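DotU family type IV/VI secretion system protein (Acinetobacter baumannii, PDB 6Y4R) is the cytoplasmic domain of TssL, a key component of the type VI secretion system, where it probably takes part in assembling the machine. Local coordinates at residues I2-L7 / Q43-L48; Q21-D26 / D75-N80; Q28-K33 / N83-S88; A52-D57 / R118-E123; A58-C63 / F95-A100. All blocks are in the same frame, centred on the assembly; numbering follows the deposited sequence.

Interaction 1: I2-L7 / Q43-L48; sequences INLIDL and QQAKKL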
# COMPACT_ATOMS: atom_id res chain seq x y z
N ILE A 2 -13.05 -2.18 -14.53
CA ILE A 2 -11.71 -2.39 -14.00
C ILE A 2 -11.50 -1.42 -12.84
O ILE A 2 -11.87 -0.24 -12.91
CB ILE A 2 -10.66 -2.20 -15.11
CG1 ILE A 2 -10.71 -3.38 -16.08
CG2 ILE A 2 -9.26 -2.04 -14.51
CD1 ILE A 2 -10.19 -4.67 -15.48
N ASN A 3 -10.91 -1.93 -11.76
CA ASN A 3 -10.75 -1.20 -10.51
C ASN A 3 -9.27 -0.89 -10.29
O ASN A 3 -8.39 -1.46 -10.93
CB ASN A 3 -11.37 -2.05 -9.38
CG ASN A 3 -11.13 -1.49 -7.98
OD1 ASN A 3 -10.99 -0.27 -7.76
ND2 ASN A 3 -11.14 -2.40 -7.00
N LEU A 4 -9.01 0.02 -9.35
CA LEU A 4 -7.63 0.37 -9.01
C LEU A 4 -6.94 -0.79 -8.29
O LEU A 4 -5.71 -0.93 -8.36
CB LEU A 4 -7.59 1.63 -8.15
CG LEU A 4 -7.76 3.03 -8.79
CD1 LEU A 4 -7.53 4.10 -7.75
CD2 LEU A 4 -6.84 3.25 -9.99
N ILE A 5 -7.71 -1.63 -7.60
CA ILE A 5 -7.18 -2.86 -7.03
C ILE A 5 -6.71 -3.80 -8.13
O ILE A 5 -5.69 -4.48 -8.00
CB ILE A 5 -8.23 -3.53 -6.12
CG1 ILE A 5 -8.39 -2.77 -4.81
CG2 ILE A 5 -7.87 -4.96 -5.80
CD1 ILE A 5 -7.15 -2.90 -3.96
N ASP A 6 -7.45 -3.85 -9.25
CA ASP A 6 -7.09 -4.73 -10.37
C ASP A 6 -5.86 -4.23 -11.14
O ASP A 6 -5.10 -5.05 -11.67
CB ASP A 6 -8.29 -4.91 -11.32
CG ASP A 6 -9.52 -5.53 -10.63
OD1 ASP A 6 -9.34 -6.43 -9.78
OD2 ASP A 6 -10.66 -5.14 -10.98
N LEU A 7 -5.64 -2.91 -11.21
CA LEU A 7 -4.44 -2.41 -11.88
C LEU A 7 -3.19 -2.66 -11.04
O LEU A 7 -2.10 -2.87 -11.60
CB LEU A 7 -4.57 -0.92 -12.17
CG LEU A 7 -5.69 -0.43 -13.08
CD1 LEU A 7 -5.70 1.09 -13.07
CD2 LEU A 7 -5.47 -0.94 -14.50
N GLN A 43 0.41 5.06 -15.83
CA GLN A 43 0.05 5.14 -17.24
C GLN A 43 -1.29 4.47 -17.55
O GLN A 43 -2.09 5.02 -18.32
CB GLN A 43 1.17 4.50 -18.08
CG GLN A 43 0.69 3.70 -19.29
CD GLN A 43 1.76 2.78 -19.84
OE1 GLN A 43 2.75 2.46 -19.16
NE2 GLN A 43 1.56 2.34 -21.08
N GLN A 44 -1.56 3.30 -16.96
CA GLN A 44 -2.82 2.61 -17.23
C GLN A 44 -3.99 3.27 -16.51
O GLN A 44 -5.09 3.36 -17.06
CB GLN A 44 -2.73 1.14 -16.84
CG GLN A 44 -1.81 0.30 -17.70
CD GLN A 44 -1.94 -1.18 -17.38
OE1 GLN A 44 -2.48 -1.55 -16.33
NE2 GLN A 44 -1.47 -2.03 -18.29
N ALA A 45 -3.77 3.72 -15.27
CA ALA A 45 -4.86 4.38 -14.54
C ALA A 45 -5.17 5.75 -15.13
O ALA A 45 -6.32 6.17 -15.12
CB ALA A 45 -4.51 4.49 -13.06
N LYS A 46 -4.14 6.46 -15.63
CA LYS A 46 -4.37 7.74 -16.29
C LYS A 46 -5.17 7.57 -17.58
O LYS A 46 -6.08 8.36 -17.82
CB LYS A 46 -3.06 8.46 -16.58
CG LYS A 46 -2.14 8.72 -15.40
CD LYS A 46 -1.21 9.89 -15.74
CE LYS A 46 -0.54 9.70 -17.12
NZ LYS A 46 -0.07 11.05 -17.63
N LYS A 47 -4.91 6.51 -18.36
CA LYS A 47 -5.66 6.30 -19.60
C LYS A 47 -7.06 5.83 -19.38
O LYS A 47 -7.89 5.96 -20.28
CB LYS A 47 -5.19 5.12 -20.43
CG LYS A 47 -4.32 5.14 -21.58
CD LYS A 47 -3.31 4.16 -21.42
CE LYS A 47 -2.95 3.98 -22.79
NZ LYS A 47 -1.90 2.98 -22.85
N LEU A 48 -7.31 5.20 -18.25
CA LEU A 48 -8.66 4.82 -17.89
C LEU A 48 -9.37 5.94 -17.17
O LEU A 48 -10.51 5.76 -16.73
CB LEU A 48 -8.67 3.53 -17.07
CG LEU A 48 -8.26 2.22 -17.75
CD1 LEU A 48 -8.26 1.05 -16.76
CD2 LEU A 48 -9.15 1.90 -18.96
O HOH W 1 -1.15 -1.64 -13.89
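Leu7 and Gln44 are joined through a water that donates to the backbone O of Leu7 at 2.8 Å and to Gln44 OE1 at 2.8 Å; no direct hydrogen bond crosses this contact. The Gln44 chain is extended beyond CG, which carries its amide out to the water, while the same OE1 lies 3.6 Å from Leu7 CD2. The rest is apolar. Leu7 divides its two methyls: CD1 rests on Ala45 CB at 3.6 Å, and CD2 meets Leu48 CD1 at 4.1 Å. Leu48 CD1 also touches Ile2 CG2 at 4.0 Å, and so takes a methyl from each end of the 2-7 segment. Leu4, itself buried, brings CD2 to Ala45 CB at 4.0 Å. Asn3 stands at the N-cap of the short helix 4-7, whose Leu7 side faces the last turn of helix 27-47. Leu4 also touches Phe41 of helix 27-47, Ala58 of helix 52-71 and Val124 of helix 119-130, placing the N-terminal helix among all three.

Interaction 2: Q21-D26 / D75-N80; sequences QYVPAD and DPSYFN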
# COMPACT_ATOMS: atom_id res chain seq x y z
N GLN A 21 6.82 -15.23 3.00
CA GLN A 21 8.18 -15.59 3.35
C GLN A 21 9.04 -15.86 2.13
O GLN A 21 10.15 -16.39 2.27
CB GLN A 21 8.20 -16.79 4.31
CG GLN A 21 7.65 -16.44 5.70
CD GLN A 21 8.11 -15.05 6.15
OE1 GLN A 21 9.23 -14.88 6.63
NE2 GLN A 21 7.22 -14.06 6.03
N TYR A 22 8.57 -15.51 0.92
CA TYR A 22 9.44 -15.57 -0.24
C TYR A 22 10.44 -14.42 -0.18
O TYR A 22 10.08 -13.28 0.13
CB TYR A 22 8.61 -15.48 -1.53
CG TYR A 22 9.35 -14.89 -2.73
CD1 TYR A 22 9.34 -13.52 -2.98
CD2 TYR A 22 10.03 -15.71 -3.62
CE1 TYR A 22 9.99 -12.99 -4.05
CE2 TYR A 22 10.70 -15.19 -4.69
CZ TYR A 22 10.67 -13.83 -4.91
OH TYR A 22 11.35 -13.31 -6.01
N VAL A 23 11.69 -14.71 -0.50
CA VAL A 23 12.76 -13.73 -0.38
C VAL A 23 13.30 -13.44 -1.78
O VAL A 23 13.73 -14.37 -2.47
CB VAL A 23 13.89 -14.22 0.54
CG1 VAL A 23 14.92 -13.09 0.76
CG2 VAL A 23 13.33 -14.79 1.86
N PRO A 24 13.33 -12.18 -2.21
CA PRO A 24 13.82 -11.88 -3.56
C PRO A 24 15.29 -12.24 -3.70
O PRO A 24 16.11 -11.91 -2.83
CB PRO A 24 13.60 -10.36 -3.69
CG PRO A 24 12.49 -10.05 -2.73
CD PRO A 24 12.66 -11.02 -1.59
N ALA A 25 15.63 -12.91 -4.80
CA ALA A 25 17.00 -13.33 -5.03
C ALA A 25 17.92 -12.14 -5.25
O ALA A 25 19.08 -12.14 -4.80
CB ALA A 25 17.06 -14.29 -6.23
N ASP A 26 17.40 -11.10 -5.90
CA ASP A 26 18.12 -9.88 -6.24
C ASP A 26 17.32 -8.71 -5.67
O ASP A 26 16.29 -8.31 -6.24
CB ASP A 26 18.27 -9.78 -7.76
CG ASP A 26 19.23 -8.72 -8.20
OD1 ASP A 26 19.54 -7.80 -7.40
OD2 ASP A 26 19.68 -8.80 -9.36
N ASP A 75 12.76 -12.50 10.15
CA ASP A 75 13.57 -13.69 9.99
C ASP A 75 14.87 -13.36 9.21
O ASP A 75 14.88 -12.48 8.34
CB ASP A 75 12.67 -14.82 9.43
CG ASP A 75 13.43 -16.01 8.93
OD1 ASP A 75 12.90 -17.16 9.05
OD2 ASP A 75 14.39 -15.78 8.19
N PRO A 76 16.00 -14.00 9.56
CA PRO A 76 17.32 -13.50 9.10
C PRO A 76 17.57 -13.61 7.60
O PRO A 76 18.44 -12.89 7.09
CB PRO A 76 18.31 -14.39 9.86
CG PRO A 76 17.53 -15.13 10.88
CD PRO A 76 16.09 -15.01 10.63
N SER A 77 16.81 -14.44 6.89
CA SER A 77 16.92 -14.49 5.45
C SER A 77 16.64 -13.14 4.79
O SER A 77 17.20 -12.83 3.73
CB SER A 77 15.95 -15.55 4.93
OG SER A 77 14.64 -15.30 5.41
N TYR A 78 15.82 -12.29 5.41
CA TYR A 78 15.48 -11.00 4.82
C TYR A 78 16.55 -9.93 5.04
O TYR A 78 16.38 -8.79 4.59
CB TYR A 78 14.14 -10.52 5.38
CG TYR A 78 12.97 -11.19 4.70
CD1 TYR A 78 12.62 -10.84 3.40
CD2 TYR A 78 12.22 -12.18 5.34
CE1 TYR A 78 11.56 -11.45 2.76
CE2 TYR A 78 11.16 -12.78 4.71
CZ TYR A 78 10.84 -12.42 3.42
OH TYR A 78 9.79 -13.00 2.76
N PHE A 79 17.66 -10.30 5.68
CA PHE A 79 18.63 -9.32 6.16
C PHE A 79 19.25 -8.53 5.00
O PHE A 79 19.43 -7.32 5.12
CB PHE A 79 19.69 -10.04 7.01
CG PHE A 79 20.91 -9.22 7.36
CD1 PHE A 79 22.14 -9.50 6.79
CD2 PHE A 79 20.83 -8.19 8.30
CE1 PHE A 79 23.28 -8.77 7.12
CE2 PHE A 79 21.97 -7.44 8.65
CZ PHE A 79 23.20 -7.74 8.06
N ASN A 80 19.57 -9.19 3.88
CA ASN A 80 20.13 -8.46 2.74
C ASN A 80 19.10 -7.65 1.98
O ASN A 80 19.43 -6.58 1.46
CB ASN A 80 20.87 -9.38 1.76
CG ASN A 80 22.10 -10.02 2.36
OD1 ASN A 80 22.74 -9.45 3.26
ND2 ASN A 80 22.47 -11.20 1.85
O HOH W 2 10.09 -13.23 8.43
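Tyr78 reaches across to the backbone of Tyr22 and donates its phenol OH to Tyr22 O at 2.7 Å. The donor stands well above the carbonyl plane, 66° out of it, with a C=O...OH angle of 112°. One face of the Tyr78 ring carries Val23, whose CG2 lies 4.0 Å from the ring centroid in a CH-pi contact displaced toward the rim. At the ring edge, and in its plane, Gln21 OE1 approaches Tyr78 CE2 to 3.4 Å, the amide turned 66° from the ring. Val23 CG2 also touches Ser77 OG.

Further out, Gln21 is fixed at both ends of its amide: NE2 is hydrogen-bonded to Arg19 O, and OE1 accepts from a water at 2.6 Å that in turn accepts from Asp75 N. Ser77 is positioned by Asp75, whose OD2 receives both Ser77 OG at 2.8 Å, from above the carboxylate plane, and Ser77 N at 3.1 Å, nearly along the C-O axis. Tyr78 leans as well on Ile18 of helix 9-19 and on Gln73. Two local motifs thus meet near the surface: a Schellman motif that ends helix 9-19, with Gln21 at positive phi as its C-prime residue, and an Asx turn at Asp75 leading toward helix 79-85.

Interaction 3: Q28-K33 / N83-S88; sequences QRFREK and NSWLIS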
# COMPACT_ATOMS: atom_id res chain seq x y z
N GLN A 28 17.86 -5.41 -5.51
CA GLN A 28 17.79 -4.20 -6.33
C GLN A 28 17.05 -4.42 -7.64
O GLN A 28 16.45 -3.49 -8.19
CB GLN A 28 19.19 -3.64 -6.59
CG GLN A 28 19.62 -2.51 -5.65
CD GLN A 28 18.69 -1.29 -5.69
OE1 GLN A 28 18.03 -1.01 -6.70
NE2 GLN A 28 18.68 -0.52 -4.60
N ARG A 29 17.10 -5.63 -8.19
CA ARG A 29 16.23 -5.92 -9.32
C ARG A 29 14.77 -5.93 -8.88
O ARG A 29 13.88 -5.48 -9.61
CB ARG A 29 16.62 -7.27 -9.94
CG ARG A 29 15.79 -7.62 -11.16
CD ARG A 29 16.02 -8.98 -11.73
NE ARG A 29 16.05 -10.06 -10.73
CZ ARG A 29 16.61 -11.25 -10.91
NH1 ARG A 29 17.19 -11.53 -12.06
NH2 ARG A 29 16.57 -12.14 -9.94
N PHE A 30 14.52 -6.46 -7.68
CA PHE A 30 13.19 -6.42 -7.09
C PHE A 30 12.67 -4.99 -6.94
O PHE A 30 11.49 -4.73 -7.16
CB PHE A 30 13.24 -7.15 -5.73
CG PHE A 30 11.92 -7.20 -5.02
CD1 PHE A 30 10.93 -8.08 -5.42
CD2 PHE A 30 11.66 -6.35 -3.95
CE1 PHE A 30 9.70 -8.13 -4.75
CE2 PHE A 30 10.45 -6.39 -3.29
CZ PHE A 30 9.46 -7.28 -3.69
N ARG A 31 13.55 -4.05 -6.60
CA ARG A 31 13.08 -2.68 -6.35
C ARG A 31 12.71 -1.98 -7.65
O ARG A 31 11.73 -1.21 -7.70
CB ARG A 31 14.16 -1.87 -5.63
CG ARG A 31 13.72 -0.46 -5.17
CD ARG A 31 14.94 0.29 -4.73
NE ARG A 31 14.62 1.53 -4.03
CZ ARG A 31 14.90 2.75 -4.49
NH1 ARG A 31 15.51 2.90 -5.65
NH2 ARG A 31 14.60 3.80 -3.77
N GLU A 32 13.52 -2.18 -8.70
CA GLU A 32 13.20 -1.61 -10.01
C GLU A 32 11.98 -2.28 -10.63
O GLU A 32 11.30 -1.66 -11.45
CB GLU A 32 14.44 -1.72 -10.92
CG GLU A 32 14.22 -1.66 -12.47
CD GLU A 32 13.34 -0.50 -12.97
OE1 GLU A 32 12.37 -0.78 -13.71
OE2 GLU A 32 13.60 0.68 -12.62
N LYS A 33 11.65 -3.50 -10.22
CA LYS A 33 10.42 -4.12 -10.71
C LYS A 33 9.20 -3.44 -10.10
O LYS A 33 8.20 -3.22 -10.80
CB LYS A 33 10.44 -5.62 -10.42
CG LYS A 33 9.37 -6.40 -11.14
CD LYS A 33 9.14 -7.75 -10.46
CE LYS A 33 10.41 -8.62 -10.55
NZ LYS A 33 10.21 -10.04 -10.09
N ASN A 83 18.65 -4.56 4.15
CA ASN A 83 19.81 -3.67 4.11
C ASN A 83 19.92 -2.89 2.81
O ASN A 83 20.49 -1.78 2.81
CB ASN A 83 21.10 -4.44 4.36
CG ASN A 83 21.34 -4.73 5.82
OD1 ASN A 83 20.93 -3.94 6.69
ND2 ASN A 83 22.06 -5.81 6.09
N SER A 84 19.49 -3.46 1.69
CA SER A 84 19.47 -2.66 0.47
C SER A 84 18.26 -1.72 0.43
O SER A 84 18.35 -0.62 -0.11
CB SER A 84 19.55 -3.57 -0.76
OG SER A 84 18.32 -4.21 -1.03
N TRP A 85 17.14 -2.12 1.02
CA TRP A 85 15.94 -1.30 0.94
C TRP A 85 16.06 -0.05 1.81
O TRP A 85 15.63 1.04 1.40
CB TRP A 85 14.72 -2.12 1.35
CG TRP A 85 13.40 -1.59 0.84
CD1 TRP A 85 12.51 -0.80 1.51
CD2 TRP A 85 12.81 -1.85 -0.45
NE1 TRP A 85 11.41 -0.55 0.72
CE2 TRP A 85 11.57 -1.18 -0.49
CE3 TRP A 85 13.22 -2.60 -1.57
CZ2 TRP A 85 10.74 -1.22 -1.60
CZ3 TRP A 85 12.39 -2.63 -2.67
CH2 TRP A 85 11.17 -1.95 -2.69
N LEU A 86 16.66 -0.18 3.00
CA LEU A 86 16.71 0.94 3.96
C LEU A 86 17.55 2.10 3.45
O LEU A 86 17.43 3.22 3.97
CB LEU A 86 17.21 0.42 5.31
CG LEU A 86 18.65 -0.06 5.43
CD1 LEU A 86 19.69 1.07 5.63
CD2 LEU A 86 18.77 -1.15 6.50
N ILE A 87 18.39 1.87 2.44
CA ILE A 87 19.12 2.95 1.78
C ILE A 87 18.17 4.05 1.33
O ILE A 87 18.45 5.25 1.47
CB ILE A 87 19.93 2.39 0.60
CG1 ILE A 87 21.00 1.41 1.09
CG2 ILE A 87 20.54 3.54 -0.20
CD1 ILE A 87 21.85 1.99 2.22
N SER A 88 17.06 3.65 0.70
CA SER A 88 16.01 4.59 0.28
C SER A 88 14.69 3.85 0.25
O SER A 88 14.36 3.22 -0.75
CB SER A 88 16.30 5.19 -1.09
OG SER A 88 15.43 6.29 -1.30
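Chi1 sets CG anti to the backbone N in both Arg31 (-173°) and Trp85 (-158°), and their side chains meet obliquely. The six-membered end of the indole does the touching: Trp85 CZ3 lies 3.5 Å from Arg31 CB and 3.6 Å from Arg31 CG, and Trp85 CH2 is 3.9 Å from the same CG. Extended from CG to NE, the arginine passes this corner and delivers NH2 to the backbone O of Ser88 at 3.1 Å. That bond is moderately bent, with an N-H...O angle of 148°. Beside it, Ser88 CB sits 3.5 Å from Arg31 NH2. Phe30 CD2 approaches Trp85 CZ3 at 4.0 Å, the two side chains crossing at about a right angle. Trp85 NE1 is hydrogen-bonded to Asp67 of helix 52-71, which helps fix the indole. Arg31 and Trp85 both touch Leu90 of helix 90-95. The arrangement is helix-to-helix packing, with an arginine tying helix 27-47 to the turn between helices 79-85 and 90-95.

Interaction 4: A52-D57 / R118-E123; sequences ADDIHD and RLAALE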
# COMPACT_ATOMS: atom_id res chain seq x y z
N ALA A 52 -6.24 12.29 -10.86
CA ALA A 52 -4.85 12.35 -10.42
C ALA A 52 -4.69 12.08 -8.93
O ALA A 52 -3.66 11.55 -8.51
CB ALA A 52 -4.24 13.70 -10.78
N ASP A 53 -5.69 12.44 -8.12
CA ASP A 53 -5.57 12.16 -6.69
C ASP A 53 -5.76 10.68 -6.39
O ASP A 53 -5.06 10.13 -5.52
CB ASP A 53 -6.56 12.99 -5.87
CG ASP A 53 -6.52 14.45 -6.23
OD1 ASP A 53 -5.75 15.21 -5.61
OD2 ASP A 53 -7.28 14.86 -7.13
N ASP A 54 -6.67 10.00 -7.11
CA ASP A 54 -6.84 8.56 -6.92
C ASP A 54 -5.55 7.81 -7.28
O ASP A 54 -5.09 6.96 -6.51
CB ASP A 54 -8.01 8.02 -7.76
CG ASP A 54 -9.39 8.28 -7.13
OD1 ASP A 54 -9.46 8.98 -6.09
OD2 ASP A 54 -10.40 7.76 -7.66
N ILE A 55 -4.93 8.17 -8.41
CA ILE A 55 -3.68 7.53 -8.81
C ILE A 55 -2.60 7.80 -7.76
O ILE A 55 -1.88 6.88 -7.34
CB ILE A 55 -3.23 8.04 -10.20
CG1 ILE A 55 -4.13 7.55 -11.34
CG2 ILE A 55 -1.76 7.67 -10.47
CD1 ILE A 55 -4.19 8.53 -12.51
N HIS A 56 -2.49 9.06 -7.34
CA HIS A 56 -1.48 9.47 -6.37
C HIS A 56 -1.66 8.72 -5.05
O HIS A 56 -0.69 8.24 -4.46
CB HIS A 56 -1.58 10.99 -6.14
CG HIS A 56 -0.67 11.56 -5.09
ND1 HIS A 56 0.59 12.03 -5.37
CD2 HIS A 56 -0.85 11.72 -3.76
CE1 HIS A 56 1.15 12.48 -4.26
NE2 HIS A 56 0.31 12.29 -3.26
N ASP A 57 -2.91 8.60 -4.58
CA ASP A 57 -3.13 7.99 -3.27
C ASP A 57 -3.07 6.48 -3.30
O ASP A 57 -2.69 5.88 -2.29
CB ASP A 57 -4.46 8.44 -2.66
CG ASP A 57 -4.47 9.92 -2.30
OD1 ASP A 57 -5.57 10.53 -2.23
OD2 ASP A 57 -3.37 10.48 -2.09
N ARG A 118 -14.75 8.82 -4.17
CA ARG A 118 -13.37 8.34 -4.14
C ARG A 118 -13.27 6.89 -3.70
O ARG A 118 -12.23 6.46 -3.18
CB ARG A 118 -12.49 9.25 -3.29
CG ARG A 118 -12.59 10.69 -3.76
CD ARG A 118 -11.29 11.31 -4.16
NE ARG A 118 -10.33 11.53 -3.09
CZ ARG A 118 -9.04 11.21 -3.15
NH1 ARG A 118 -8.26 11.52 -2.14
NH2 ARG A 118 -8.57 10.58 -4.21
N LEU A 119 -14.32 6.10 -4.00
CA LEU A 119 -14.41 4.72 -3.54
C LEU A 119 -13.38 3.82 -4.20
O LEU A 119 -13.00 2.80 -3.61
CB LEU A 119 -15.82 4.18 -3.80
CG LEU A 119 -16.08 2.67 -3.78
CD1 LEU A 119 -16.07 2.12 -2.39
CD2 LEU A 119 -17.44 2.39 -4.43
N ALA A 120 -12.92 4.16 -5.41
CA ALA A 120 -11.85 3.38 -6.01
C ALA A 120 -10.57 3.51 -5.19
O ALA A 120 -9.88 2.52 -4.93
CB ALA A 120 -11.61 3.79 -7.47
N ALA A 121 -10.23 4.73 -4.77
CA ALA A 121 -9.08 4.91 -3.90
C ALA A 121 -9.29 4.21 -2.56
O ALA A 121 -8.36 3.58 -2.03
CB ALA A 121 -8.82 6.40 -3.66
N LEU A 122 -10.51 4.26 -2.02
CA LEU A 122 -10.72 3.75 -0.67
C LEU A 122 -10.67 2.23 -0.63
O LEU A 122 -10.27 1.65 0.38
CB LEU A 122 -12.02 4.32 -0.08
CG LEU A 122 -12.60 3.80 1.23
CD1 LEU A 122 -11.78 4.35 2.39
CD2 LEU A 122 -14.02 4.26 1.36
N GLU A 123 -11.03 1.57 -1.74
CA GLU A 123 -10.88 0.11 -1.84
C GLU A 123 -9.42 -0.32 -1.76
O GLU A 123 -9.11 -1.40 -1.24
CB GLU A 123 -11.48 -0.36 -3.16
CG GLU A 123 -12.93 -0.80 -3.11
CD GLU A 123 -13.60 -0.71 -4.48
OE1 GLU A 123 -12.94 -0.20 -5.40
OE2 GLU A 123 -14.72 -1.25 -4.67
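A salt-bridge network links the N-terminal turns of helices 52-71 and 119-130, with Arg118 serving both Asp54 and Asp57. Arg118 NH1 donates to Asp57 OD1 at 2.9 Å, a nearly straight bond (170°) lying in the guanidinium plane. Its NH2 donates to Asp54 OD1 at 2.6 Å, with a more bent angle of 138°. The Asp54 carboxylate is nearly coplanar with the guanidinium, whereas that of Asp57 is turned 50° from it. The arginine chain, bent at chi2 and chi3, reaches across to helix 52-71, and its CD passes 3.5 Å from Asp54 OD1. Next to the bridge, Arg118 NH2 lies 3.6 Å from Asp53 CB.

With alanine at 120 and 121, helix 119-130 lies close to Asp54: the CA atoms of Asp54 and Ala121 are 5.2 Å apart, and Ala121 CB touches Asp54 OD1 at 3.6 Å. Both bridged aspartates are buried, and the positive guanidinium would be expected to offset part of the repulsion between them. Asp54 N is held by Ser51 OG, while Asp57 packs on Ile107 and Arg118 on Leu111 of helix 100-114. The arrangement is an Asp54-Asp57-Arg118 salt-bridge network between two helix starts, its arginine at an N-cap position.

Interaction 5: A58-C63 / F95-A100; sequences AKYAFC and FGSQLA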
# COMPACT_ATOMS: atom_id res chain seq x y z
N ALA A 58 -3.42 5.84 -4.42
CA ALA A 58 -3.25 4.39 -4.52
C ALA A 58 -1.77 4.02 -4.53
O ALA A 58 -1.33 3.13 -3.79
CB ALA A 58 -3.94 3.87 -5.78
N LYS A 59 -0.97 4.73 -5.32
CA LYS A 59 0.46 4.49 -5.29
C LYS A 59 1.07 4.81 -3.92
O LYS A 59 1.98 4.12 -3.46
CB LYS A 59 1.14 5.30 -6.39
CG LYS A 59 2.61 5.50 -6.18
CD LYS A 59 3.36 5.58 -7.49
CE LYS A 59 3.41 6.98 -8.04
NZ LYS A 59 3.72 6.90 -9.50
N TYR A 60 0.57 5.86 -3.24
CA TYR A 60 1.10 6.21 -1.92
C TYR A 60 0.86 5.08 -0.91
O TYR A 60 1.75 4.72 -0.14
CB TYR A 60 0.47 7.52 -1.43
CG TYR A 60 0.94 7.94 -0.04
CD1 TYR A 60 0.35 7.41 1.11
CD2 TYR A 60 1.97 8.85 0.11
CE1 TYR A 60 0.79 7.77 2.37
CE2 TYR A 60 2.41 9.23 1.37
CZ TYR A 60 1.82 8.69 2.50
OH TYR A 60 2.27 9.08 3.75
N ALA A 61 -0.36 4.54 -0.91
CA ALA A 61 -0.72 3.45 -0.00
C ALA A 61 0.10 2.21 -0.29
O ALA A 61 0.52 1.51 0.63
CB ALA A 61 -2.22 3.14 -0.13
N PHE A 62 0.31 1.90 -1.57
CA PHE A 62 1.08 0.71 -1.91
C PHE A 62 2.54 0.86 -1.47
O PHE A 62 3.16 -0.12 -1.05
CB PHE A 62 1.00 0.43 -3.41
CG PHE A 62 1.88 -0.70 -3.87
CD1 PHE A 62 1.34 -1.96 -4.06
CD2 PHE A 62 3.23 -0.51 -4.13
CE1 PHE A 62 2.14 -3.02 -4.49
CE2 PHE A 62 4.04 -1.56 -4.56
CZ PHE A 62 3.50 -2.81 -4.74
N CYS A 63 3.10 2.06 -1.60
CA CYS A 63 4.47 2.28 -1.17
C CYS A 63 4.60 2.25 0.35
O CYS A 63 5.55 1.68 0.89
CB CYS A 63 4.99 3.60 -1.75
SG CYS A 63 5.21 3.54 -3.56
N PHE A 95 7.99 10.08 -2.22
CA PHE A 95 7.18 11.12 -1.61
C PHE A 95 7.96 11.98 -0.64
O PHE A 95 7.37 12.87 -0.03
CB PHE A 95 5.96 10.50 -0.90
CG PHE A 95 5.14 9.61 -1.79
CD1 PHE A 95 5.31 8.25 -1.76
CD2 PHE A 95 4.20 10.15 -2.66
CE1 PHE A 95 4.58 7.42 -2.60
CE2 PHE A 95 3.45 9.34 -3.49
CZ PHE A 95 3.64 7.96 -3.46
N GLY A 96 9.26 11.74 -0.46
CA GLY A 96 10.02 12.50 0.52
C GLY A 96 9.47 12.40 1.92
O GLY A 96 9.75 13.28 2.75
N SER A 97 8.75 11.33 2.24
CA SER A 97 7.99 11.26 3.48
C SER A 97 8.46 10.09 4.34
O SER A 97 8.93 9.06 3.83
CB SER A 97 6.47 11.17 3.19
OG SER A 97 5.69 11.27 4.38
N GLN A 98 8.40 10.31 5.65
CA GLN A 98 8.55 9.25 6.64
C GLN A 98 7.37 9.22 7.60
O GLN A 98 7.47 8.63 8.68
CB GLN A 98 9.85 9.43 7.44
CG GLN A 98 11.07 9.83 6.67
CD GLN A 98 12.29 9.88 7.58
OE1 GLN A 98 12.55 8.93 8.33
NE2 GLN A 98 13.00 11.01 7.57
N LEU A 99 6.25 9.84 7.22
CA LEU A 99 5.10 9.99 8.10
C LEU A 99 3.95 9.09 7.69
O LEU A 99 2.80 9.31 8.09
CB LEU A 99 4.63 11.45 8.13
CG LEU A 99 5.58 12.56 8.58
CD1 LEU A 99 4.89 13.89 8.40
CD2 LEU A 99 6.07 12.38 10.00
N ALA A 100 4.23 8.08 6.85
CA ALA A 100 3.19 7.22 6.31
C ALA A 100 2.40 6.49 7.40
O ALA A 100 1.20 6.25 7.23
CB ALA A 100 3.83 6.22 5.35
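Tyr60 drives the edge of its ring into the face of Phe95 in a T-shaped (edge-to-face) pair, with centroids 4.9 Å apart and planes at 66°. The bump is Tyr60 CD2, which stands over the centre of the Phe95 ring, 3.8 Å from Phe95 CG. The far end of Phe95 in turn settles into a hollow on helix 52-71. Its CZ meets Tyr60 CA at 3.4 Å and Lys59 CG at 3.8 Å, while CE1 touches Cys63 CB at 3.9 Å. Cys63 SG joins from the ring edge, 5.4 Å from the centroid, as a sulfur-aromatic contact. Lys59 contributes CG to the hollow, while its NZ forms a salt bridge with Glu42 of helix 27-47.

Chi1 of 178° sets Tyr60 CG anti to the backbone N; at the far end of the ring, OH fits against Ala100, 3.3 Å from CA and 3.6 Å from CB. An ST turn shapes this bend, Ser97 OG accepting from Leu99 N. The contact therefore sits where helix 90-95 turns into helix 100-114: Tyr60 also packs on Gln91 of the former and on Gln103 and Ile107 of the latter, while Cys63 leans on Leu38 of helix 27-47.

How the interactions relate
The five contacts knit one all-helical domain, and four of them use helix 27-47 or helix 52-71. Interaction 1 takes the end of helix 27-47 and interaction 3 its beginning, with centres about 25 Å apart. Interactions 4 and 5 share helix 52-71. Their centres are about 13 Å apart, and they touch through His56 and Phe95. Interactions 2 and 3 share helix 79-85 and meet where Pro24 packs on Phe30. Interaction 4 lies across the chain's centre from both, but touches interaction 1 where Ala45 packs on Ile55. Along the chain, interaction 1 closes before interaction 4 opens, both segments of interaction 5 fall between those of interaction 4, and interactions 2 and 3 cross the others, interlocking sequence-distant helices into a single bundle.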